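Local coordinates for protein E1 (Kluyveromyces marxianus, PDB 3VX6) that activates the ubiquitin-like proteins Atg8 and Atg12 as an E1-like enzyme for their conjugation in autophagy and cytoplasm-to-vacuole transport, at residues D130-M142 against L270-L280. Sequence-based numbering, arbitrary orientation.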
loop_
_atom_site.group_PDB
_atom_site.type_symbol
_atom_site.label_atom_id
_atom_site.label_comp_id
_atom_site.label_asym_id
_atom_site.label_seq_id
_atom_site.Cartn_x
_atom_site.Cartn_y
_atom_site.Cartn_z
ATOM N N ASP A 130 -9.647 9.087 21.668
ATOM C CA ASP A 130 -10.280 9.295 22.963
ATOM C C ASP A 130 -9.967 10.724 23.368
ATOM O O ASP A 130 -9.023 10.985 24.108
ATOM C CB ASP A 130 -9.722 8.328 24.004
ATOM C CG ASP A 130 -10.413 8.461 25.340
ATOM O OD1 ASP A 130 -10.092 7.671 26.257
ATOM O OD2 ASP A 130 -11.281 9.358 25.468
ATOM N N LEU A 131 -10.758 11.651 22.858
ATOM C CA LEU A 131 -10.549 13.051 23.150
ATOM C C LEU A 131 -10.833 13.381 24.618
ATOM O O LEU A 131 -10.681 14.525 25.046
ATOM C CB LEU A 131 -11.410 13.891 22.206
ATOM C CG LEU A 131 -11.275 13.478 20.735
ATOM C CD1 LEU A 131 -11.966 14.493 19.832
ATOM C CD2 LEU A 131 -9.810 13.375 20.374
ATOM N N LYS A 132 -11.234 12.374 25.389
ATOM C CA LYS A 132 -11.518 12.564 26.810
ATOM C C LYS A 132 -10.246 12.303 27.608
ATOM O O LYS A 132 -9.582 13.233 28.064
ATOM C CB LYS A 132 -12.620 11.599 27.268
ATOM C CG LYS A 132 -12.865 11.563 28.780
ATOM C CD LYS A 132 -13.776 10.397 29.152
ATOM C CE LYS A 132 -14.013 10.310 30.655
ATOM N NZ LYS A 132 -14.937 9.186 31.004
ATOM N N LYS A 133 -9.908 11.026 27.763
ATOM C CA LYS A 133 -8.721 10.613 28.500
ATOM C C LYS A 133 -7.474 10.971 27.686
ATOM O O LYS A 133 -6.348 10.613 28.044
ATOM C CB LYS A 133 -8.807 9.108 28.764
ATOM C CG LYS A 133 -10.170 8.713 29.329
ATOM C CD LYS A 133 -10.394 7.209 29.440
ATOM C CE LYS A 133 -11.848 6.931 29.837
ATOM N NZ LYS A 133 -12.136 5.498 30.125
ATOM N N TYR A 134 -7.711 11.703 26.596
ATOM C CA TYR A 134 -6.690 12.171 25.659
ATOM C C TYR A 134 -5.682 11.086 25.241
ATOM O O TYR A 134 -4.468 11.240 25.381
ATOM C CB TYR A 134 -5.978 13.394 26.244
ATOM C CG TYR A 134 -5.294 14.229 25.192
ATOM C CD1 TYR A 134 -4.192 13.734 24.499
ATOM C CD2 TYR A 134 -5.764 15.500 24.858
ATOM C CE1 TYR A 134 -3.565 14.473 23.497
ATOM C CE2 TYR A 134 -5.138 16.255 23.844
ATOM C CZ TYR A 134 -4.038 15.724 23.171
ATOM O OH TYR A 134 -3.408 16.411 22.159
ATOM N N LYS A 135 -6.215 9.987 24.714
ATOM C CA LYS A 135 -5.416 8.852 24.269
ATOM C C LYS A 135 -5.948 8.466 22.896
ATOM O O LYS A 135 -7.156 8.389 22.690
ATOM C CB LYS A 135 -5.579 7.684 25.243
ATOM C CG LYS A 135 -5.354 8.061 26.703
ATOM C CD LYS A 135 -5.777 6.946 27.653
ATOM C CE LYS A 135 -5.675 7.391 29.114
ATOM N NZ LYS A 135 -6.209 6.363 30.059
ATOM N N PHE A 136 -5.042 8.218 21.958
ATOM C CA PHE A 136 -5.440 7.874 20.600
ATOM C C PHE A 136 -5.031 6.489 20.172
ATOM O O PHE A 136 -3.871 6.252 19.879
ATOM C CB PHE A 136 -4.859 8.888 19.631
ATOM C CG PHE A 136 -5.304 10.277 19.907
ATOM C CD1 PHE A 136 -6.339 10.849 19.170
ATOM C CD2 PHE A 136 -4.733 11.003 20.946
ATOM C CE1 PHE A 136 -6.802 12.125 19.465
ATOM C CE2 PHE A 136 -5.189 12.277 21.250
ATOM C CZ PHE A 136 -6.228 12.839 20.506
ATOM N N TYR A 137 -6.002 5.584 20.123
ATOM C CA TYR A 137 -5.769 4.213 19.707
ATOM C C TYR A 137 -5.928 4.150 18.185
ATOM O O TYR A 137 -6.900 4.662 17.639
ATOM C CB TYR A 137 -6.794 3.302 20.375
ATOM C CG TYR A 137 -6.861 3.467 21.879
ATOM C CD1 TYR A 137 -6.377 2.475 22.736
ATOM C CD2 TYR A 137 -7.379 4.635 22.452
ATOM C CE1 TYR A 137 -6.406 2.642 24.128
ATOM C CE2 TYR A 137 -7.409 4.813 23.844
ATOM C CZ TYR A 137 -6.919 3.815 24.670
ATOM O OH TYR A 137 -6.917 4.001 26.029
ATOM N N TYR A 138 -4.971 3.554 17.487
ATOM C CA TYR A 138 -5.096 3.444 16.043
ATOM C C TYR A 138 -4.405 2.224 15.492
ATOM O O TYR A 138 -3.575 1.597 16.153
ATOM C CB TYR A 138 -4.545 4.667 15.334
ATOM C CG TYR A 138 -3.078 4.880 15.540
ATOM C CD1 TYR A 138 -2.589 5.263 16.783
ATOM C CD2 TYR A 138 -2.177 4.749 14.479
ATOM C CE1 TYR A 138 -1.246 5.518 16.974
ATOM C CE2 TYR A 138 -0.820 5.005 14.655
ATOM C CZ TYR A 138 -0.362 5.392 15.911
ATOM O OH TYR A 138 0.971 5.664 16.127
ATOM N N TRP A 139 -4.761 1.900 14.257
ATOM C CA TRP A 139 -4.205 0.756 13.589
ATOM C C TRP A 139 -4.224 1.004 12.097
ATOM O O TRP A 139 -5.282 1.233 11.503
ATOM C CB TRP A 139 -5.033 -0.472 13.913
ATOM C CG TRP A 139 -4.251 -1.723 13.848
ATOM C CD1 TRP A 139 -3.004 -1.888 13.319
ATOM C CD2 TRP A 139 -4.646 -2.999 14.351
ATOM N NE1 TRP A 139 -2.598 -3.187 13.467
ATOM C CE2 TRP A 139 -3.588 -3.892 14.098
ATOM C CE3 TRP A 139 -5.797 -3.476 14.992
ATOM C CZ2 TRP A 139 -3.642 -5.238 14.464
ATOM C CZ3 TRP A 139 -5.849 -4.813 15.356
ATOM C CH2 TRP A 139 -4.776 -5.679 15.091
ATOM N N ILE A 140 -3.047 0.968 11.486
ATOM C CA ILE A 140 -2.957 1.190 10.059
ATOM C C ILE A 140 -2.665 -0.124 9.370
ATOM O O ILE A 140 -2.029 -1.013 9.946
ATOM C CB ILE A 140 -1.847 2.193 9.714
ATOM C CG1 ILE A 140 -2.094 3.508 10.456
ATOM C CG2 ILE A 140 -1.814 2.433 8.214
ATOM C CD1 ILE A 140 -1.056 4.588 10.188
ATOM N N CYS A 141 -3.167 -0.250 8.145
ATOM C CA CYS A 141 -2.944 -1.438 7.341
ATOM C C CYS A 141 -2.879 -1.013 5.888
ATOM O O CYS A 141 -3.521 -0.051 5.476
ATOM C CB CYS A 141 -4.069 -2.463 7.518
ATOM S SG CYS A 141 -5.583 -2.149 6.567
ATOM N N MET A 142 -2.052 -1.706 5.127
ATOM C CA MET A 142 -1.938 -1.452 3.702
ATOM C C MET A 142 -2.266 -2.844 3.180
ATOM O O MET A 142 -1.409 -3.722 3.171
ATOM C CB MET A 142 -0.514 -1.046 3.343
ATOM C CG MET A 142 -0.359 -0.640 1.899
ATOM S SD MET A 142 1.300 -0.122 1.586
ATOM C CE MET A 142 1.196 1.654 1.777
ATOM N N LEU A 270 0.670 -7.688 16.346
ATOM C CA LEU A 270 -0.556 -7.259 15.674
ATOM C C LEU A 270 -1.561 -6.705 16.659
ATOM O O LEU A 270 -2.429 -7.417 17.164
ATOM C CB LEU A 270 -1.205 -8.409 14.898
ATOM C CG LEU A 270 -0.736 -8.617 13.451
ATOM C CD1 LEU A 270 -1.454 -9.810 12.857
ATOM C CD2 LEU A 270 -1.010 -7.368 12.622
ATOM N N ALA A 271 -1.440 -5.413 16.915
ATOM C CA ALA A 271 -2.319 -4.739 17.844
ATOM C C ALA A 271 -2.311 -3.240 17.565
ATOM O O ALA A 271 -1.372 -2.700 16.956
ATOM C CB ALA A 271 -1.862 -5.010 19.268
ATOM N N PRO A 272 -3.366 -2.550 17.999
ATOM C CA PRO A 272 -3.466 -1.107 17.794
ATOM C C PRO A 272 -2.306 -0.385 18.477
ATOM O O PRO A 272 -1.702 -0.914 19.409
ATOM C CB PRO A 272 -4.799 -0.761 18.443
ATOM C CG PRO A 272 -5.585 -2.035 18.315
ATOM C CD PRO A 272 -4.575 -3.084 18.645
ATOM N N LYS A 273 -1.988 0.810 17.990
ATOM C CA LYS A 273 -0.945 1.628 18.579
ATOM C C LYS A 273 -1.728 2.696 19.335
ATOM O O LYS A 273 -2.697 3.237 18.810
ATOM C CB LYS A 273 -0.085 2.281 17.496
ATOM C CG LYS A 273 0.558 1.284 16.560
ATOM C CD LYS A 273 1.435 1.939 15.505
ATOM C CE LYS A 273 2.818 2.259 16.033
ATOM N NZ LYS A 273 3.770 2.552 14.915
ATOM N N SER A 274 -1.346 2.978 20.573
ATOM C CA SER A 274 -2.056 3.993 21.338
ATOM C C SER A 274 -1.097 5.050 21.821
ATOM O O SER A 274 -0.179 4.770 22.589
ATOM C CB SER A 274 -2.749 3.387 22.553
ATOM O OG SER A 274 -1.800 2.777 23.424
ATOM N N ILE A 275 -1.302 6.269 21.367
ATOM C CA ILE A 275 -0.432 7.327 21.800
ATOM C C ILE A 275 -1.151 8.265 22.753
ATOM O O ILE A 275 -1.927 9.138 22.358
ATOM C CB ILE A 275 0.144 8.061 20.599
ATOM C CG1 ILE A 275 -0.967 8.847 19.858
ATOM C CG2 ILE A 275 0.834 7.011 19.642
ATOM C CD1 ILE A 275 -0.442 10.154 19.157
ATOM N N ASP A 276 -0.902 8.016 24.034
ATOM C CA ASP A 276 -1.505 8.767 25.139
ATOM C C ASP A 276 -0.741 10.078 25.384
ATOM O O ASP A 276 0.047 10.202 26.315
ATOM C CB ASP A 276 -1.515 7.890 26.403
ATOM C CG ASP A 276 -2.027 8.618 27.639
ATOM O OD1 ASP A 276 -2.298 7.956 28.679
ATOM O OD2 ASP A 276 -2.152 9.842 27.569
ATOM N N LEU A 277 -0.995 11.060 24.525
ATOM C CA LEU A 277 -0.387 12.389 24.618
ATOM C C LEU A 277 -0.980 13.099 25.819
ATOM O O LEU A 277 -1.750 14.039 25.660
ATOM C CB LEU A 277 -0.705 13.214 23.384
ATOM C CG LEU A 277 0.063 12.997 22.085
ATOM C CD1 LEU A 277 -0.434 14.084 21.077
ATOM C CD2 LEU A 277 1.580 13.158 22.347
ATOM N N SER A 278 -0.603 12.633 27.007
ATOM C CA SER A 278 -1.078 13.184 28.258
ATOM C C SER A 278 -0.077 12.815 29.347
ATOM O O SER A 278 -0.445 12.392 30.436
ATOM C CB SER A 278 -2.469 12.621 28.561
ATOM O OG SER A 278 -3.070 13.384 29.581
ATOM N N SER A 279 1.200 12.987 29.020
ATOM C CA SER A 279 2.294 12.667 29.931
ATOM C C SER A 279 3.323 13.806 30.093
ATOM O O SER A 279 4.516 13.628 29.805
ATOM C CB SER A 279 3.005 11.368 29.464
ATOM O OG SER A 279 3.637 11.526 28.165
ATOM N N LEU A 280 2.867 14.979 30.536
ATOM C CA LEU A 280 3.778 16.103 30.750
ATOM C C LEU A 280 4.609 15.841 32.004
ATOM O O LEU A 280 5.589 15.067 31.907
ATOM C CB LEU A 280 3.005 17.412 30.926
ATOM C CG LEU A 280 2.599 18.160 29.660
ATOM C CD1 LEU A 280 1.801 19.405 30.027
ATOM C CD2 LEU A 280 3.841 18.532 28.884
#
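Phe-136 and Ile-275 form an antiparallel hydrogen-bonded pair: Phe-136 N reaches Ile-275 O at 3.3 Å, and Ile-275 N returns to Phe-136 O at 3.0 Å. Tyr-138 and Lys-273 form the second such pair; Lys-273 N donates a hydrogen bond to Tyr-138 O, nearly in line with the carbonyl (2.6 Å). Tyr-137 and Ser-274 lie between these two pairs as a non-hydrogen-bonded pair.

Aromatic packing carries most of the side-chain contact. Lys-273 CB sits over one face of the Tyr-138 ring, 3.7 Å from its centroid, while Ile-275 CG2 meets the edge of that ring. On the opposite side of the sheet, Ser-274 CB makes an off-centre CH-pi contact with Tyr-137. With CG anti to the backbone N (chi1 -152°), Trp-139 carries its indole flat over the Ala-271–Pro-272 peptide. Pro-272 CD makes a CH-pi contact over the six-membered ring of Trp-139. Trp-139 NE1 hydrogen-bonds to Glu-263 O, outside the two segments. An alanine in place of Trp-139 would probably uncover this peptide and leave Glu-263 O without its indole donor.

Lys-135 runs alongside Asp-276, but Lys-135 NZ and Asp-276 OD1, 4.4 Å apart, form no salt bridge.

Short strand 273-275 extends a mixed beta-sheet in the Atg7 N-terminal region, pairing antiparallel with strand 135-144, whose other edge pairs with strand 123-130.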